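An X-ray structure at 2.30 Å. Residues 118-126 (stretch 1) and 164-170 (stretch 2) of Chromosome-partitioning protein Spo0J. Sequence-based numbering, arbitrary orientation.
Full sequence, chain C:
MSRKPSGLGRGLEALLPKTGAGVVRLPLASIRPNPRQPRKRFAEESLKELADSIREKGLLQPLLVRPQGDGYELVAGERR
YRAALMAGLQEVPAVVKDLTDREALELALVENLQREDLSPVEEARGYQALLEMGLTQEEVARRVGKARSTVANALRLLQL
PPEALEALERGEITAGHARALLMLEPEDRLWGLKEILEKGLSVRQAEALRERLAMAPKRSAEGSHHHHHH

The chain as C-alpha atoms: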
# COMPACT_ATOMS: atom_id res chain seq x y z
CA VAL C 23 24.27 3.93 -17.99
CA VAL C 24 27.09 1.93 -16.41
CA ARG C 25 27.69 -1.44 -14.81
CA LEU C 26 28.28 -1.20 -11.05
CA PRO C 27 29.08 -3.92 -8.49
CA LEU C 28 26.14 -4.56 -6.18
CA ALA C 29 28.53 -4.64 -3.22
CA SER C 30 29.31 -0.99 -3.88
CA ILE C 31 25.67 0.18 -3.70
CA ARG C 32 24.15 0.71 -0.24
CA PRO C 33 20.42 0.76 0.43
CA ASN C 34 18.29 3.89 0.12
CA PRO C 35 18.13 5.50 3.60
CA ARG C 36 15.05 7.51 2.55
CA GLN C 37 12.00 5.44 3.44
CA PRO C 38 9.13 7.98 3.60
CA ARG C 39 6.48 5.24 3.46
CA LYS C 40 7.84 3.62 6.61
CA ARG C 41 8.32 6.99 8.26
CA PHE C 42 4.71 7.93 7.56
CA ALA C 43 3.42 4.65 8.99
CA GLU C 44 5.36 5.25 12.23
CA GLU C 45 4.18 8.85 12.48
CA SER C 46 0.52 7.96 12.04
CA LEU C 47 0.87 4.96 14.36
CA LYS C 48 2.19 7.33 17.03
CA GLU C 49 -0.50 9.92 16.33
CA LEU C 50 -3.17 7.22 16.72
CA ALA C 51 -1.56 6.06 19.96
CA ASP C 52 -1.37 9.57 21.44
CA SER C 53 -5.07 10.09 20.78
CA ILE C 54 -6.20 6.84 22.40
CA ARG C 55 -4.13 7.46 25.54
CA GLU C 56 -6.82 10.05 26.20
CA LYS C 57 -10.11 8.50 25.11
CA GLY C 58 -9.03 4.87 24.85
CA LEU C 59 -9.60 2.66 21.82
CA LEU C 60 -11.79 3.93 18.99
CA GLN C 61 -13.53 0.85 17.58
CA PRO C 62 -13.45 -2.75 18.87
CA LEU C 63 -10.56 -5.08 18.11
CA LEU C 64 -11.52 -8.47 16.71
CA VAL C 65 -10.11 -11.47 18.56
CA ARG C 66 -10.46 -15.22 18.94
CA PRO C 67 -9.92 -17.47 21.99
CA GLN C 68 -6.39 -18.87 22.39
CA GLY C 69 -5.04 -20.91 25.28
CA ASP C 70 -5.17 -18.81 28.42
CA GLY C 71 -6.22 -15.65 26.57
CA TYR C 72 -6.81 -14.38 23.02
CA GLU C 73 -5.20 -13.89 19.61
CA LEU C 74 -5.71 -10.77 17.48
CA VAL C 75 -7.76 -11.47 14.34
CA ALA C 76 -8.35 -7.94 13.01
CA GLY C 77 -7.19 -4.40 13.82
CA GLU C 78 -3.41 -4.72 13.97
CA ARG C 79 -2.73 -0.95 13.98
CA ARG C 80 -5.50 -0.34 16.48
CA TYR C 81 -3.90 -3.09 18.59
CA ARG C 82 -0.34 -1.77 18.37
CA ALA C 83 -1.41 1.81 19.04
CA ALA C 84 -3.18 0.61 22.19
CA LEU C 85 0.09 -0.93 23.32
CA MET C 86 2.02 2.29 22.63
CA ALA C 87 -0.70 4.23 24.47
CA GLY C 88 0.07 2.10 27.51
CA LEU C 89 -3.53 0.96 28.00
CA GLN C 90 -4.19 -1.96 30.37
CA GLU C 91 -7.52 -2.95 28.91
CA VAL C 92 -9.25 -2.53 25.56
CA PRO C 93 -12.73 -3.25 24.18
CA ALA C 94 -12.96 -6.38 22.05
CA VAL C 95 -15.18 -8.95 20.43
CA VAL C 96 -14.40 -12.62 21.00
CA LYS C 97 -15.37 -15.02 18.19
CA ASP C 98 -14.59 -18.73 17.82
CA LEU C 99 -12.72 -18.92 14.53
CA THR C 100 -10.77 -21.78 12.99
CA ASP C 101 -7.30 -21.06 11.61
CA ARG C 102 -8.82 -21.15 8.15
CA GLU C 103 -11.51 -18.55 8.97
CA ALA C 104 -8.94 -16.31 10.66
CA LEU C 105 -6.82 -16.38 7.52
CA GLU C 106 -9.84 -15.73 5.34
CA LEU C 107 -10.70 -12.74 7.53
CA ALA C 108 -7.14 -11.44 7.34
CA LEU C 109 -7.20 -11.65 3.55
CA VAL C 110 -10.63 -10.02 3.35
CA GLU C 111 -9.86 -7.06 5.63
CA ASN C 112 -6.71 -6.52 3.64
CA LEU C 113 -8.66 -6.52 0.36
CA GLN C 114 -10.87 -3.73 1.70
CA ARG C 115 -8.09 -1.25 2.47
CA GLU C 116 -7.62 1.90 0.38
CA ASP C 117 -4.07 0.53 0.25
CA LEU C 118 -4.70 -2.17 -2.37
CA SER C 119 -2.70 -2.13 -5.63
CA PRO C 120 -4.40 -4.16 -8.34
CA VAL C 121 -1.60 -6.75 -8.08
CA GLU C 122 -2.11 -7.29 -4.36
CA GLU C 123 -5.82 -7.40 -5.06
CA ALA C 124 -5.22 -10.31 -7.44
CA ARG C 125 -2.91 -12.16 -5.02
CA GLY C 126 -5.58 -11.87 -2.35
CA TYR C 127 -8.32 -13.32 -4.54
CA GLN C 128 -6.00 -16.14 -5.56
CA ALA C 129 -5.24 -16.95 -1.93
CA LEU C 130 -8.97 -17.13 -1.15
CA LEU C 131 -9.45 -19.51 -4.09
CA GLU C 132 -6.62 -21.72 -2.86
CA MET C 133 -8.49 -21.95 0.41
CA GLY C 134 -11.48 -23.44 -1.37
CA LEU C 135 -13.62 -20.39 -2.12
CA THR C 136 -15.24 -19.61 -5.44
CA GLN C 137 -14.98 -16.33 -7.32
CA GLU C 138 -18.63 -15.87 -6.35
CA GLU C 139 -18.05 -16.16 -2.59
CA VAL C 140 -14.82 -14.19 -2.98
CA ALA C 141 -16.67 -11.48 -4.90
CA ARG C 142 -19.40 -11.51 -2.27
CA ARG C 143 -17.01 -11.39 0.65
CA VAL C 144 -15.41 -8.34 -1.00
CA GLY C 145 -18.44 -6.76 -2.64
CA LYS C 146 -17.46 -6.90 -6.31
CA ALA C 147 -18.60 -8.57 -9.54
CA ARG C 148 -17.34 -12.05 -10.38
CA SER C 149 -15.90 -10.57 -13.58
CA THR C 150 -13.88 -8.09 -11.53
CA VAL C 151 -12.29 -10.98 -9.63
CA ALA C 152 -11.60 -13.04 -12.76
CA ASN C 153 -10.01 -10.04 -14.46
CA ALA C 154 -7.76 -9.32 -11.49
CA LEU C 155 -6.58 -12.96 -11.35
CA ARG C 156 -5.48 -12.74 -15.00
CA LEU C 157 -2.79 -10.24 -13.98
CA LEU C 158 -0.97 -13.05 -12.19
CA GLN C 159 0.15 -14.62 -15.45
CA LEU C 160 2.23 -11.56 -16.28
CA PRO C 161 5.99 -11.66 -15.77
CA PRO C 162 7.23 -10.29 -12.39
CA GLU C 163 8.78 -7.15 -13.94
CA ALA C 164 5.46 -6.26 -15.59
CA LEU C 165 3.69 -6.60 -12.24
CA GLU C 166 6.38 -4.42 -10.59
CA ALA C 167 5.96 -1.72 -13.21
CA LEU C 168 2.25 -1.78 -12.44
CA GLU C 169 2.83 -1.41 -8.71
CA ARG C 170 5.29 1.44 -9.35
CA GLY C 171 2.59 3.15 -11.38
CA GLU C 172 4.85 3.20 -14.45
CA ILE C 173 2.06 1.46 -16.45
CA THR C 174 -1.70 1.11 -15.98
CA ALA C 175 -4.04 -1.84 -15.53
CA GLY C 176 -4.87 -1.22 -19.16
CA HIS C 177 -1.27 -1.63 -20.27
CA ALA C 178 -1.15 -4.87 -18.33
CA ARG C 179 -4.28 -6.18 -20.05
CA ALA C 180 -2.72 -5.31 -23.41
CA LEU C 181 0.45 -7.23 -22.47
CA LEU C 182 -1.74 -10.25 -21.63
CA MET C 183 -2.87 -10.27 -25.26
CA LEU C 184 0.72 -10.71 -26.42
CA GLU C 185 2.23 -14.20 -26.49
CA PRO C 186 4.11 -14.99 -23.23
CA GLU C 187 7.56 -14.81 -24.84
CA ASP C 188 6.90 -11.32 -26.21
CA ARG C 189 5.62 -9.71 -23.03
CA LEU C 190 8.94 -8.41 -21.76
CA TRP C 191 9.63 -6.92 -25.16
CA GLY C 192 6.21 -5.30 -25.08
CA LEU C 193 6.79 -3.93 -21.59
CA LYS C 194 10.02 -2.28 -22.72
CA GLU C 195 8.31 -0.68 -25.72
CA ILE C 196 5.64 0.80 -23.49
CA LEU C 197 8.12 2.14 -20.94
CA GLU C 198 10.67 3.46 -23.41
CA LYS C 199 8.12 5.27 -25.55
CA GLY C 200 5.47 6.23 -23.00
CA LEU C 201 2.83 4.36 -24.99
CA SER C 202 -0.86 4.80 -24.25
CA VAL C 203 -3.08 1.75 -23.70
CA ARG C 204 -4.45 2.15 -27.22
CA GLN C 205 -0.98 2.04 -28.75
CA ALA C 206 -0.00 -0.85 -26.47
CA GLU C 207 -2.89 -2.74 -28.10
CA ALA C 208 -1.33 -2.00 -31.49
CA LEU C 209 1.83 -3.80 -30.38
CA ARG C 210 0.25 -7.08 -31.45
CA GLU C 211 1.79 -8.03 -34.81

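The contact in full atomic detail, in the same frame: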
# COMPACT_ATOMS: atom_id res chain seq x y z
N LEU C 118 -4.80 -1.19 -1.30
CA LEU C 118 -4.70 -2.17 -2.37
C LEU C 118 -4.23 -1.77 -3.78
O LEU C 118 -4.86 -0.95 -4.42
CB LEU C 118 -6.05 -2.88 -2.53
CG LEU C 118 -6.18 -4.38 -2.25
CD1 LEU C 118 -7.43 -4.90 -2.93
CD2 LEU C 118 -4.98 -5.12 -2.76
N SER C 119 -3.15 -2.38 -4.25
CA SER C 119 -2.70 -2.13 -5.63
C SER C 119 -3.46 -3.23 -6.38
O SER C 119 -3.86 -4.22 -5.77
CB SER C 119 -1.20 -2.35 -5.78
OG SER C 119 -0.88 -3.72 -5.79
N PRO C 120 -3.67 -3.07 -7.69
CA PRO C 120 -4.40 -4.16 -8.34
C PRO C 120 -3.67 -5.51 -8.32
O PRO C 120 -4.30 -6.56 -8.45
CB PRO C 120 -4.65 -3.63 -9.75
CG PRO C 120 -3.55 -2.62 -9.95
CD PRO C 120 -3.45 -1.95 -8.62
N VAL C 121 -2.36 -5.50 -8.12
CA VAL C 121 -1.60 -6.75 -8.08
C VAL C 121 -1.87 -7.47 -6.76
O VAL C 121 -2.10 -8.69 -6.73
CB VAL C 121 -0.08 -6.51 -8.23
CG1 VAL C 121 0.66 -7.84 -8.19
CG2 VAL C 121 0.21 -5.80 -9.54
N GLU C 122 -1.85 -6.72 -5.67
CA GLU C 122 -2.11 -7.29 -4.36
C GLU C 122 -3.55 -7.77 -4.33
O GLU C 122 -3.87 -8.78 -3.70
CB GLU C 122 -1.92 -6.25 -3.27
CG GLU C 122 -0.53 -5.67 -3.20
CD GLU C 122 -0.39 -4.70 -2.05
OE1 GLU C 122 -0.29 -5.16 -0.89
OE2 GLU C 122 -0.40 -3.48 -2.31
N GLU C 123 -4.42 -7.03 -5.00
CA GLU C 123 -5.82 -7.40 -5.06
C GLU C 123 -5.91 -8.80 -5.65
O GLU C 123 -6.59 -9.66 -5.11
CB GLU C 123 -6.59 -6.42 -5.94
CG GLU C 123 -8.08 -6.67 -5.96
CD GLU C 123 -8.80 -5.86 -7.02
OE1 GLU C 123 -10.03 -6.03 -7.17
OE2 GLU C 123 -8.13 -5.05 -7.71
N ALA C 124 -5.22 -9.01 -6.77
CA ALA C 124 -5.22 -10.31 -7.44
C ALA C 124 -4.63 -11.42 -6.56
O ALA C 124 -5.19 -12.50 -6.51
CB ALA C 124 -4.45 -10.21 -8.76
N ARG C 125 -3.53 -11.14 -5.88
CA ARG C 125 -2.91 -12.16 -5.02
C ARG C 125 -3.86 -12.57 -3.90
O ARG C 125 -3.90 -13.74 -3.49
CB ARG C 125 -1.59 -11.66 -4.42
CG ARG C 125 -0.50 -11.38 -5.44
CD ARG C 125 0.79 -10.93 -4.76
NE ARG C 125 1.77 -10.45 -5.73
CZ ARG C 125 2.40 -11.21 -6.61
NH1 ARG C 125 3.26 -10.66 -7.46
NH2 ARG C 125 2.19 -12.52 -6.65
N GLY C 126 -4.63 -11.60 -3.40
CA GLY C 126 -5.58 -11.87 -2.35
C GLY C 126 -6.67 -12.80 -2.83
O GLY C 126 -6.98 -13.80 -2.19
N ALA C 164 6.63 -6.99 -15.12
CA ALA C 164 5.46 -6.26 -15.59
C ALA C 164 4.59 -5.93 -14.38
O ALA C 164 4.03 -4.84 -14.29
CB ALA C 164 4.68 -7.09 -16.58
N LEU C 165 4.48 -6.86 -13.43
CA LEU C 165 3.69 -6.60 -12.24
C LEU C 165 4.33 -5.50 -11.37
O LEU C 165 3.62 -4.71 -10.74
CB LEU C 165 3.50 -7.88 -11.41
CG LEU C 165 2.67 -9.01 -12.03
CD1 LEU C 165 2.63 -10.20 -11.08
CD2 LEU C 165 1.25 -8.55 -12.33
N GLU C 166 5.66 -5.44 -11.35
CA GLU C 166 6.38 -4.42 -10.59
C GLU C 166 6.14 -3.04 -11.18
O GLU C 166 5.96 -2.06 -10.45
CB GLU C 166 7.89 -4.70 -10.58
CG GLU C 166 8.32 -5.67 -9.51
CD GLU C 166 8.05 -5.13 -8.12
OE1 GLU C 166 7.56 -5.89 -7.27
OE2 GLU C 166 8.35 -3.94 -7.87
N ALA C 167 6.16 -2.97 -12.51
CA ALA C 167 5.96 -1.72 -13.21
C ALA C 167 4.55 -1.20 -12.92
O ALA C 167 4.31 0.01 -12.87
CB ALA C 167 6.16 -1.92 -14.69
N LEU C 168 3.63 -2.13 -12.72
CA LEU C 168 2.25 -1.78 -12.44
C LEU C 168 2.18 -1.20 -11.03
O LEU C 168 1.56 -0.17 -10.80
CB LEU C 168 1.36 -3.02 -12.52
CG LEU C 168 -0.08 -2.78 -12.99
CD1 LEU C 168 -0.89 -4.04 -12.75
CD2 LEU C 168 -0.71 -1.61 -12.26
N GLU C 169 2.81 -1.89 -10.08
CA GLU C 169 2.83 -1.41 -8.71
C GLU C 169 3.54 -0.06 -8.58
O GLU C 169 3.16 0.77 -7.76
CB GLU C 169 3.51 -2.45 -7.82
CG GLU C 169 2.96 -3.84 -8.00
CD GLU C 169 2.62 -4.51 -6.70
OE1 GLU C 169 1.71 -4.03 -6.01
OE2 GLU C 169 3.28 -5.52 -6.37
N ARG C 170 4.57 0.17 -9.39
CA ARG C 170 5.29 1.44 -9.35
C ARG C 170 4.48 2.54 -10.02
O ARG C 170 4.82 3.72 -9.92
CB ARG C 170 6.64 1.35 -10.06
CG ARG C 170 7.72 0.58 -9.30
CD ARG C 170 9.10 0.93 -9.83
NE ARG C 170 9.22 0.63 -11.25
CZ ARG C 170 9.52 -0.57 -11.74
NH1 ARG C 170 9.61 -0.76 -13.05
NH2 ARG C 170 9.76 -1.58 -10.91
O HOH W 1 4.18 -8.18 -7.40
O HOH W 2 1.57 -7.89 -4.74

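The start of one helix, residues 120-126, lies against a second helical segment, 164-169; the residues that touch are at least 40 apart in sequence. The helix directions differ by 123°, and the axes approach to 10.0 Å. The backbones are nearest at two places: Ser119 CA lies 6.4 Å from Glu169 CA, and Val121 CA lies 6.7 Å from Leu165 CA. Together the two stretches bury 318 Å², with Val121 and Glu169 contributing most.

Ser119 does double duty. Its chi1 of 75° (p) folds the hydroxyl back over the first turn of its helix, where Ser119 OG accepts from Glu122 N at 3.2 Å with a nearly straight N-H...O angle of 170°. A second bond, from Val121 N to Ser119 OG at 3.3 Å, is weak, its angle being 126°. As N-cap, the side chain thus satisfies amides that the opening turn of a helix leaves without carbonyl partners. The same oxygen donates across the interface, Ser119 OG to Glu169 OE1, at 2.6 Å. One hydroxyl therefore caps its own helix while binding the other.

Glu169 reaches this position through its torsions, since its CA-to-CB bond points sideways. Chi1 is -50° (m), chi2 lies between wells at -131°, and chi3 is 65°; the end of the chain comes nearer the other helix and its carboxylate sits over Val121, with Glu169 CD 3.7 Å from Val121 CB. The other carboxylate oxygen meets Arg125 through water. Water 1 accepts from Arg125 NH1 (2.6 Å) and donates to Glu169 OE2 (3.0 Å); water 2 accepts from Arg125 NE (2.8 Å) and donates weakly to Glu169 OE2 (3.3 Å). Opposite charges are thus linked through solvent without direct contact. Arg125, extended through chi2 and chi3 (both t), also brings Arg125 NH1 within 3.7 Å of Leu165 CD1. A less favourable neighbour is Glu122, whose OE2 lies 4.3 Å from Glu169 OE1, like charges close together; the Ser119 proton donated to OE1 offers that oxygen a compensating partner.

Val121 also packs against the apolar side chains of Leu165 and Leu168. Its chi1 of 180° (t) directs CG2 into the second helix, where Val121 CG2 lies 3.8 Å from Leu168 CD1, 4.1 Å from Leu165 CD2 and 3.8 Å from the backbone Leu165 O. Leu165 adopts a regular m,t conformation, whereas Leu168 has an off-well chi1 of -148°. Leu168 also meets the proline ring, with Pro120 CG 3.8 Å from Leu168 CD2, extending the hydrophobic patch to the helix's first residue.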